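Local coordinates for protein HTPA Reductase (Selaginella moellendorffii, PDB 5U5N) that binds NAD and probably catalyses the NAD(P)H-dependent conversion of 4-hydroxy-tetrahydrodipicolinate to tetrahydrodipicolinate in the diaminopimelate route to lysine, at residues R30-L34 / E67-Y72; T121-I125 / F253-I258; V158-H162 / Q201-V207. One frame throughout, in Å; residues are numbered along the deposited sequence.

Contact 1 (R30-L34 / E67-Y72)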
loop_
_atom_site.group_PDB
_atom_site.type_symbol
_atom_site.label_atom_id
_atom_site.label_comp_id
_atom_site.label_asym_id
_atom_site.label_seq_id
_atom_site.Cartn_x
_atom_site.Cartn_y
_atom_site.Cartn_z
ATOM N N ARG A 30 -2.158 -31.684 -10.618
ATOM C CA ARG A 30 -2.881 -32.923 -10.832
ATOM C C ARG A 30 -4.225 -32.946 -10.041
ATOM O O ARG A 30 -4.239 -32.921 -8.816
ATOM C CB ARG A 30 -2.006 -34.053 -10.369
ATOM C CG ARG A 30 -2.583 -35.388 -10.704
ATOM C CD ARG A 30 -1.533 -36.376 -10.379
ATOM N NE ARG A 30 -1.742 -37.601 -11.116
ATOM C CZ ARG A 30 -0.990 -38.660 -10.952
ATOM N NH1 ARG A 30 0.025 -38.644 -10.079
ATOM N NH2 ARG A 30 -1.242 -39.726 -11.674
ATOM N N LEU A 31 -5.332 -32.988 -10.778
ATOM C CA LEU A 31 -6.677 -33.070 -10.238
ATOM C C LEU A 31 -7.083 -34.539 -10.076
ATOM O O LEU A 31 -7.200 -35.288 -11.066
ATOM C CB LEU A 31 -7.678 -32.363 -11.176
ATOM C CG LEU A 31 -9.144 -32.329 -10.757
ATOM C CD1 LEU A 31 -9.349 -31.452 -9.544
ATOM C CD2 LEU A 31 -10.051 -31.879 -11.870
ATOM N N VAL A 32 -7.347 -34.928 -8.831
ATOM C CA VAL A 32 -7.814 -36.274 -8.503
ATOM C C VAL A 32 -9.197 -36.414 -9.154
ATOM O O VAL A 32 -10.037 -35.548 -8.964
ATOM C CB VAL A 32 -7.867 -36.449 -6.970
ATOM C CG1 VAL A 32 -8.544 -37.756 -6.601
ATOM C CG2 VAL A 32 -6.468 -36.413 -6.388
ATOM N N PRO A 33 -9.440 -37.481 -9.964
ATOM C CA PRO A 33 -10.707 -37.547 -10.685
ATOM C C PRO A 33 -11.862 -38.120 -9.840
ATOM O O PRO A 33 -12.688 -38.905 -10.343
ATOM C CB PRO A 33 -10.362 -38.461 -11.850
ATOM C CG PRO A 33 -9.446 -39.448 -11.233
ATOM C CD PRO A 33 -8.606 -38.661 -10.264
ATOM N N LEU A 34 -11.927 -37.705 -8.576
ATOM C CA LEU A 34 -13.059 -37.958 -7.680
ATOM C C LEU A 34 -13.390 -36.697 -6.933
ATOM O O LEU A 34 -12.510 -35.939 -6.598
ATOM C CB LEU A 34 -12.729 -39.069 -6.690
ATOM C CG LEU A 34 -12.631 -40.459 -7.303
ATOM C CD1 LEU A 34 -11.721 -41.350 -6.512
ATOM C CD2 LEU A 34 -13.990 -41.087 -7.379
ATOM N N GLU A 67 -10.415 -44.747 -1.779
ATOM C CA GLU A 67 -10.040 -44.852 -3.175
ATOM C C GLU A 67 -9.046 -43.748 -3.546
ATOM O O GLU A 67 -8.041 -44.017 -4.213
ATOM C CB GLU A 67 -11.292 -44.765 -4.047
ATOM C CG GLU A 67 -11.062 -45.285 -5.457
ATOM C CD GLU A 67 -12.280 -45.143 -6.363
ATOM O OE1 GLU A 67 -12.042 -44.835 -7.566
ATOM O OE2 GLU A 67 -13.451 -45.346 -5.901
ATOM N N VAL A 68 -9.317 -42.522 -3.099
ATOM C CA VAL A 68 -8.394 -41.399 -3.360
ATOM C C VAL A 68 -7.067 -41.647 -2.675
ATOM O O VAL A 68 -6.029 -41.512 -3.296
ATOM C CB VAL A 68 -8.963 -40.041 -2.905
ATOM C CG1 VAL A 68 -7.925 -38.951 -2.993
ATOM C CG2 VAL A 68 -10.162 -39.641 -3.735
ATOM N N ILE A 69 -7.104 -42.006 -1.399
ATOM C CA ILE A 69 -5.889 -42.237 -0.639
ATOM C C ILE A 69 -5.011 -43.368 -1.209
ATOM O O ILE A 69 -3.799 -43.215 -1.232
ATOM C CB ILE A 69 -6.190 -42.378 0.873
ATOM C CG1 ILE A 69 -6.359 -40.998 1.511
ATOM C CG2 ILE A 69 -5.115 -43.135 1.624
ATOM C CD1 ILE A 69 -5.053 -40.239 1.790
ATOM N N THR A 70 -5.577 -44.482 -1.681
ATOM C CA THR A 70 -4.720 -45.560 -2.225
ATOM C C THR A 70 -4.027 -45.160 -3.571
ATOM O O THR A 70 -2.887 -45.561 -3.801
ATOM C CB THR A 70 -5.393 -46.972 -2.260
ATOM O OG1 THR A 70 -6.552 -46.944 -3.081
ATOM C CG2 THR A 70 -5.787 -47.449 -0.827
ATOM N N GLU A 71 -4.674 -44.356 -4.423
ATOM C CA GLU A 71 -4.026 -43.904 -5.671
ATOM C C GLU A 71 -3.239 -42.592 -5.506
ATOM O O GLU A 71 -2.268 -42.395 -6.196
ATOM C CB GLU A 71 -5.028 -43.804 -6.851
ATOM C CG GLU A 71 -5.477 -45.174 -7.404
ATOM C CD GLU A 71 -5.827 -45.201 -8.914
ATOM O OE1 GLU A 71 -5.444 -44.250 -9.655
ATOM O OE2 GLU A 71 -6.480 -46.190 -9.350
ATOM N N TYR A 72 -3.669 -41.713 -4.607
ATOM C CA TYR A 72 -3.061 -40.378 -4.412
ATOM C C TYR A 72 -2.808 -40.122 -2.922
ATOM O O TYR A 72 -3.505 -39.302 -2.294
ATOM C CB TYR A 72 -3.998 -39.317 -4.947
ATOM C CG TYR A 72 -4.441 -39.537 -6.356
ATOM C CD1 TYR A 72 -3.660 -39.122 -7.424
ATOM C CD2 TYR A 72 -5.641 -40.159 -6.632
ATOM C CE1 TYR A 72 -4.055 -39.361 -8.734
ATOM C CE2 TYR A 72 -6.074 -40.345 -7.921
ATOM C CZ TYR A 72 -5.271 -39.959 -8.973
ATOM O OH TYR A 72 -5.724 -40.149 -10.256
HETATM O O HOH W 1 -4.218 -37.965 -12.253
#
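V32 and Y72 meet at the rim of the Rossmann-type nucleotide-binding domain, where the loop leading into strand 34-37, with L34 as the strand's first residue, packs on the C-terminal end of helix 61-71. V32 CG2 lies over one face of the Y72 ring, 3.9 Å from the centroid and 19° off the normal, a CH-pi contact that suits a branched aliphatic residue. With V32 CG1 anti to the backbone N (chi1 171°), the second methyl reaches V68 as well, CG1 standing 3.8 Å from V68 CG2. Beyond it the same V68 methyl meets L34 CD1 at 3.6 Å, and the two side chains run past each other in opposite directions. L34 CD1 also rests 3.7 Å from E67 OE1, so an exposed acid borders the greasy row at its outer end.

At its other end the row becomes polar. The extended R30 chain brings its guanidinium up to the ring edge, and the two planes stand 89° apart: R30 NE lies near the ring plane, 3.8 Å from Y72 CE1, while CE1 itself sits over the guanidinium face. A tyrosine suits this place because its ring packs on V32 while its OH can meet, weakly, the water that accepts from R30 NE. P33 CD lies 3.2 Å from Y72 OH, neither over the face nor at the edge of the ring.

Further out, V32 and V68 link loop and helix to V75, and V68 also touches M8 of strand 7-10. V32 and R30 are tied by backbone hydrogen bonds to V7, and E67 OE2 is held by a salt bridge to R56. Y72 is the first residue to leave helical geometry, yet its N still bonds V68 O at 2.7 Å, in the i to i-4 pattern of the helix.

Contact 2 (T121-I125 / F253-I258)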
loop_
_atom_site.group_PDB
_atom_site.type_symbol
_atom_site.label_atom_id
_atom_site.label_comp_id
_atom_site.label_asym_id
_atom_site.label_seq_id
_atom_site.Cartn_x
_atom_site.Cartn_y
_atom_site.Cartn_z
ATOM N N THR A 121 -3.557 -31.309 11.889
ATOM C CA THR A 121 -3.695 -31.538 10.458
ATOM C C THR A 121 -3.162 -30.329 9.692
ATOM O O THR A 121 -3.572 -29.190 9.974
ATOM C CB THR A 121 -5.194 -31.687 10.073
ATOM O OG1 THR A 121 -5.816 -32.631 10.938
ATOM C CG2 THR A 121 -5.375 -32.149 8.620
ATOM N N TYR A 122 -2.312 -30.584 8.687
ATOM C CA TYR A 122 -1.881 -29.524 7.784
ATOM C C TYR A 122 -3.089 -28.893 7.099
ATOM O O TYR A 122 -3.803 -29.569 6.366
ATOM C CB TYR A 122 -0.867 -30.036 6.751
ATOM C CG TYR A 122 0.473 -30.347 7.369
ATOM C CD1 TYR A 122 1.380 -29.331 7.676
ATOM C CD2 TYR A 122 0.831 -31.651 7.688
ATOM C CE1 TYR A 122 2.613 -29.617 8.249
ATOM C CE2 TYR A 122 2.061 -31.937 8.250
ATOM C CZ TYR A 122 2.934 -30.914 8.536
ATOM O OH TYR A 122 4.135 -31.200 9.118
ATOM N N SER A 123 -3.305 -27.598 7.341
ATOM C CA SER A 123 -4.441 -26.890 6.765
ATOM C C SER A 123 -4.209 -25.411 6.488
ATOM O O SER A 123 -3.352 -24.778 7.073
ATOM C CB SER A 123 -5.695 -27.040 7.672
ATOM O OG SER A 123 -5.355 -26.966 9.033
ATOM N N ILE A 124 -5.013 -24.889 5.578
ATOM C CA ILE A 124 -5.157 -23.469 5.369
ATOM C C ILE A 124 -6.641 -23.211 5.497
ATOM O O ILE A 124 -7.449 -23.731 4.729
ATOM C CB ILE A 124 -4.636 -23.036 3.981
ATOM C CG1 ILE A 124 -3.111 -23.151 3.929
ATOM C CG2 ILE A 124 -5.042 -21.596 3.692
ATOM C CD1 ILE A 124 -2.592 -23.310 2.525
ATOM N N ILE A 125 -7.002 -22.399 6.475
ATOM C CA ILE A 125 -8.367 -21.978 6.666
ATOM C C ILE A 125 -8.361 -20.485 6.426
ATOM O O ILE A 125 -7.799 -19.710 7.216
ATOM C CB ILE A 125 -8.874 -22.342 8.085
ATOM C CG1 ILE A 125 -8.971 -23.876 8.179
ATOM C CG2 ILE A 125 -10.230 -21.699 8.364
ATOM C CD1 ILE A 125 -9.112 -24.426 9.574
ATOM N N PHE A 253 1.700 -23.759 -1.540
ATOM C CA PHE A 253 2.304 -23.475 -0.247
ATOM C C PHE A 253 2.147 -24.635 0.730
ATOM O O PHE A 253 3.131 -25.084 1.303
ATOM C CB PHE A 253 1.740 -22.171 0.314
ATOM C CG PHE A 253 2.251 -21.798 1.683
ATOM C CD1 PHE A 253 3.440 -21.098 1.850
ATOM C CD2 PHE A 253 1.532 -22.166 2.813
ATOM C CE1 PHE A 253 3.886 -20.752 3.110
ATOM C CE2 PHE A 253 1.978 -21.805 4.081
ATOM C CZ PHE A 253 3.144 -21.096 4.231
ATOM N N LEU A 254 0.932 -25.149 0.902
ATOM C CA LEU A 254 0.691 -26.238 1.881
ATOM C C LEU A 254 1.464 -27.510 1.492
ATOM O O LEU A 254 2.036 -28.195 2.326
ATOM C CB LEU A 254 -0.815 -26.531 2.041
ATOM C CG LEU A 254 -1.226 -27.356 3.261
ATOM C CD1 LEU A 254 -0.805 -26.679 4.557
ATOM C CD2 LEU A 254 -2.735 -27.632 3.270
ATOM N N SER A 255 1.508 -27.799 0.203
ATOM C CA SER A 255 2.310 -28.906 -0.325
ATOM C C SER A 255 3.721 -28.886 0.241
ATOM O O SER A 255 4.219 -29.889 0.730
ATOM C CB SER A 255 2.363 -28.807 -1.833
ATOM O OG SER A 255 2.299 -30.041 -2.464
ATOM N N LYS A 256 4.349 -27.708 0.171
ATOM C CA LYS A 256 5.717 -27.557 0.613
ATOM C C LYS A 256 5.852 -27.756 2.114
ATOM O O LYS A 256 6.694 -28.529 2.558
ATOM C CB LYS A 256 6.243 -26.197 0.212
ATOM C CG LYS A 256 7.737 -26.076 0.266
ATOM C CD LYS A 256 8.169 -25.137 -0.855
ATOM C CE LYS A 256 9.603 -24.642 -0.698
ATOM N NZ LYS A 256 9.711 -23.908 0.610
ATOM N N LYS A 257 4.995 -27.089 2.889
ATOM C CA LYS A 257 5.017 -27.247 4.342
ATOM C C LYS A 257 4.917 -28.716 4.745
ATOM O O LYS A 257 5.586 -29.137 5.672
ATOM C CB LYS A 257 3.855 -26.499 5.020
ATOM C CG LYS A 257 3.769 -24.997 4.814
ATOM C CD LYS A 257 5.057 -24.248 5.173
ATOM C CE LYS A 257 5.867 -23.884 3.965
ATOM N NZ LYS A 257 7.041 -23.057 4.420
ATOM N N ILE A 258 4.059 -29.480 4.049
ATOM C CA ILE A 258 3.870 -30.928 4.314
ATOM C C ILE A 258 5.144 -31.698 3.976
ATOM O O ILE A 258 5.651 -32.444 4.817
ATOM C CB ILE A 258 2.666 -31.524 3.536
ATOM C CG1 ILE A 258 1.356 -30.862 3.961
ATOM C CG2 ILE A 258 2.552 -33.044 3.773
ATOM C CD1 ILE A 258 0.223 -30.993 2.966
#
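Y122 and I258 both turn the first atom beyond CB to lie anti to the carbonyl carbon and beside the backbone N (chi1 -71° for Y122), and this brings the tyrosine ring and the isoleucine CG1 together. The contact belongs to the Rossmann-type sheet: strand 123-125, with the tyrosine just before it, is packed against helix 241-259, a helix of the C-terminal family region, and the axes of strand 123-125 and helix 253-258 run roughly antiparallel, at 146°. I258 CG1 comes over one face of the Y122 ring, 4.0 Å from its centroid, as a CH-pi contact, and lies 3.6 Å from Y122 CG.

One turn earlier, L254 fills the groove between Y122 and I124. A branched leucine suits this position because it reaches three places at once: its CD1 touches Y122 CB at 4.0 Å, its CD2 leans on the Y122 backbone carbonyl, and its CB meets I124 CD1 at 3.7 Å, the two side chains sliding past each other. The long arm of I124 lets CD1 also approach the F253 ring at its edge, 4.3 Å from F253 CD2. K257 drapes its aliphatic CE over a face of that ring, and F253 in turn meets Y267 edge to face.

The tyrosine's polar end is satisfied separately, since Y122 OH is hydrogen-bonded to S262 O. Replaced by alanine, Y122 would lose its ring and hydroxyl, which is likely to leave I258 CG1 without the face it packs on and S262 O without that hydrogen bond.

S123 points away from the helix, and both it and I125 touch A116 of helix 109-119. A small serine fits there, and its hydroxyl turns back on its own chain, S123 OG donating to T121 O at 3.0 Å.

Contact 3 (V158-H162 / Q201-V207)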
loop_
_atom_site.group_PDB
_atom_site.type_symbol
_atom_site.label_atom_id
_atom_site.label_comp_id
_atom_site.label_asym_id
_atom_site.label_seq_id
_atom_site.Cartn_x
_atom_site.Cartn_y
_atom_site.Cartn_z
ATOM N N VAL A 158 -15.456 6.427 1.043
ATOM C CA VAL A 158 -15.307 5.044 0.658
ATOM C C VAL A 158 -16.545 4.663 -0.129
ATOM O O VAL A 158 -17.658 4.908 0.292
ATOM C CB VAL A 158 -15.148 4.119 1.864
ATOM C CG1 VAL A 158 -14.953 2.696 1.396
ATOM C CG2 VAL A 158 -13.979 4.556 2.733
ATOM N N THR A 159 -16.303 4.136 -1.322
ATOM C CA THR A 159 -17.340 3.670 -2.207
ATOM C C THR A 159 -17.035 2.206 -2.541
ATOM O O THR A 159 -15.856 1.798 -2.650
ATOM C CB THR A 159 -17.397 4.527 -3.487
ATOM O OG1 THR A 159 -17.545 5.903 -3.155
ATOM C CG2 THR A 159 -18.608 4.175 -4.322
ATOM N N GLU A 160 -18.096 1.414 -2.646
ATOM C CA GLU A 160 -17.947 0.033 -3.060
ATOM C C GLU A 160 -19.188 -0.533 -3.721
ATOM O O GLU A 160 -20.307 -0.146 -3.408
ATOM C CB GLU A 160 -17.527 -0.876 -1.877
ATOM C CG GLU A 160 -18.537 -1.001 -0.706
ATOM C CD GLU A 160 -19.244 -2.367 -0.647
ATOM O OE1 GLU A 160 -20.136 -2.638 -1.501
ATOM O OE2 GLU A 160 -18.910 -3.199 0.238
ATOM N N SER A 161 -18.941 -1.447 -4.643
ATOM C CA SER A 161 -19.954 -2.061 -5.440
ATOM C C SER A 161 -19.846 -3.593 -5.357
ATOM O O SER A 161 -18.772 -4.167 -5.405
ATOM C CB SER A 161 -19.837 -1.589 -6.878
ATOM O OG SER A 161 -20.819 -2.215 -7.665
ATOM N N HIS A 162 -21.006 -4.212 -5.226
ATOM C CA HIS A 162 -21.190 -5.675 -5.109
ATOM C C HIS A 162 -22.557 -5.933 -5.724
ATOM O O HIS A 162 -23.343 -4.985 -5.891
ATOM C CB HIS A 162 -21.230 -6.125 -3.652
ATOM C CG HIS A 162 -19.882 -6.287 -3.023
ATOM N ND1 HIS A 162 -19.197 -5.242 -2.439
ATOM C CD2 HIS A 162 -19.092 -7.377 -2.875
ATOM C CE1 HIS A 162 -18.043 -5.683 -1.962
ATOM N NE2 HIS A 162 -17.954 -6.974 -2.218
ATOM N N GLN A 201 -23.260 1.216 -11.387
ATOM C CA GLN A 201 -22.161 0.259 -11.256
ATOM C C GLN A 201 -21.297 0.246 -12.504
ATOM O O GLN A 201 -20.078 0.186 -12.424
ATOM C CB GLN A 201 -22.694 -1.139 -10.947
ATOM C CG GLN A 201 -23.202 -1.262 -9.528
ATOM C CD GLN A 201 -23.826 -2.614 -9.251
ATOM O OE1 GLN A 201 -24.407 -3.223 -10.149
ATOM N NE2 GLN A 201 -23.731 -3.074 -8.000
ATOM N N MET A 202 -21.947 0.312 -13.659
ATOM C CA MET A 202 -21.241 0.349 -14.937
ATOM C C MET A 202 -20.618 1.715 -15.213
ATOM O O MET A 202 -19.419 1.802 -15.378
ATOM C CB MET A 202 -22.173 -0.010 -16.078
ATOM C CG MET A 202 -22.636 -1.454 -16.056
ATOM S SD MET A 202 -23.649 -1.933 -17.458
ATOM C CE MET A 202 -22.715 -1.241 -18.832
ATOM N N THR A 203 -21.439 2.758 -15.264
ATOM C CA THR A 203 -21.028 4.083 -15.726
ATOM C C THR A 203 -20.046 4.782 -14.769
ATOM O O THR A 203 -19.252 5.619 -15.204
ATOM C CB THR A 203 -22.233 5.072 -15.902
ATOM O OG1 THR A 203 -23.396 4.430 -16.455
ATOM C CG2 THR A 203 -21.848 6.280 -16.785
ATOM N N ARG A 204 -20.118 4.465 -13.480
ATOM C CA ARG A 204 -19.346 5.167 -12.466
ATOM C C ARG A 204 -18.291 4.294 -11.810
ATOM O O ARG A 204 -17.205 4.783 -11.537
ATOM C CB ARG A 204 -20.260 5.780 -11.407
ATOM C CG ARG A 204 -19.527 6.198 -10.128
ATOM C CD ARG A 204 -20.410 6.340 -8.905
ATOM N NE ARG A 204 -19.725 7.136 -7.886
ATOM C CZ ARG A 204 -20.081 7.266 -6.603
ATOM N NH1 ARG A 204 -21.145 6.639 -6.091
ATOM N NH2 ARG A 204 -19.337 8.037 -5.810
ATOM N N MET A 205 -18.593 3.037 -11.523
ATOM C CA MET A 205 -17.581 2.147 -10.951
ATOM C C MET A 205 -16.779 1.393 -12.013
ATOM O O MET A 205 -15.739 0.853 -11.701
ATOM C CB MET A 205 -18.219 1.160 -9.964
ATOM C CG MET A 205 -18.959 1.826 -8.815
ATOM S SD MET A 205 -17.882 2.756 -7.712
ATOM C CE MET A 205 -17.130 1.426 -6.787
ATOM N N GLY A 206 -17.242 1.365 -13.251
ATOM C CA GLY A 206 -16.564 0.642 -14.326
ATOM C C GLY A 206 -16.810 -0.865 -14.366
ATOM O O GLY A 206 -16.061 -1.584 -15.027
ATOM N N VAL A 207 -17.854 -1.349 -13.690
ATOM C CA VAL A 207 -18.108 -2.779 -13.625
ATOM C C VAL A 207 -18.583 -3.225 -15.001
ATOM O O VAL A 207 -19.494 -2.596 -15.538
ATOM C CB VAL A 207 -19.161 -3.144 -12.560
ATOM C CG1 VAL A 207 -19.490 -4.659 -12.598
ATOM C CG2 VAL A 207 -18.685 -2.753 -11.166
#
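In the mixed sheet of the DapB C-terminal domain, the end of helix 198-203 packs on one face of strand 155-162 and brings Q201 up to S161; the side chain of H162 lies about 10 Å from a bound NAD. The extended Q201 side chain carries its amide to the strand: NE2 gives a weak, strongly bent hydrogen bond to H162 O, 2.9 Å long with an angle of 117° at the hydrogen. The same NE2 stands 3.1 Å from S161 OG, and it also bonds V195 O, so two backbone carbonyls receive NE2, V195 O and, weakly, H162 O. S161 OG, anti to the backbone N (chi1 179°), has H215 NE2 as its hydrogen-bond partner; a small hydroxyl residue leaves room for the glutamine beside it.

The fold here is alpha/beta, and its sheet places strand 155-162 between 193-195 and 215-223. T159 and S161, two residues apart, face the loop that follows helix 198-203 and receive M205. The bent, unbranched methionine chain lets SD lie 3.7 Å from T159 CG2 and CE 4.0 Å from S161 N, while CG stays at S161 CB. At the outer edge T159 CG2 lies over a face of the R204 guanidinium, 3.8 Å above its plane and toward its rim, while R204 NH1 makes salt bridges to E200 and E193.

On the reverse face of the strand E160 and H162 are joined. H162 ND1 donates to E160 OE1 at 2.9 Å and 157°, meeting the oxygen from above the carboxylate plane, and E160 OE1 also forms a salt bridge with R196. Across the turn, where G206 has positive phi, V207 N bonds Q201 O at 3.0 Å.

Contacts 1 and 2 both belong to the nucleotide-binding domain, with centres about 18 Å apart. Contact 1 joins the loop leading into strand 34-37, and that strand's first residue, to helix 61-71; contact 2 follows along the chain and binds strand 123-125 of the five-stranded parallel sheet to helix 241-259. Contact 3 falls within the sequence interval that contact 2 spans, yet lies on the other side of the chain's centre, its centre about 36 Å from that of contact 2 and 42 Å from that of contact 1. The chain thus builds the C-terminal domain with its four-stranded mixed sheet, then returns: helix 241-259 completes the Rossmann-type domain and ties it to the domain inserted between.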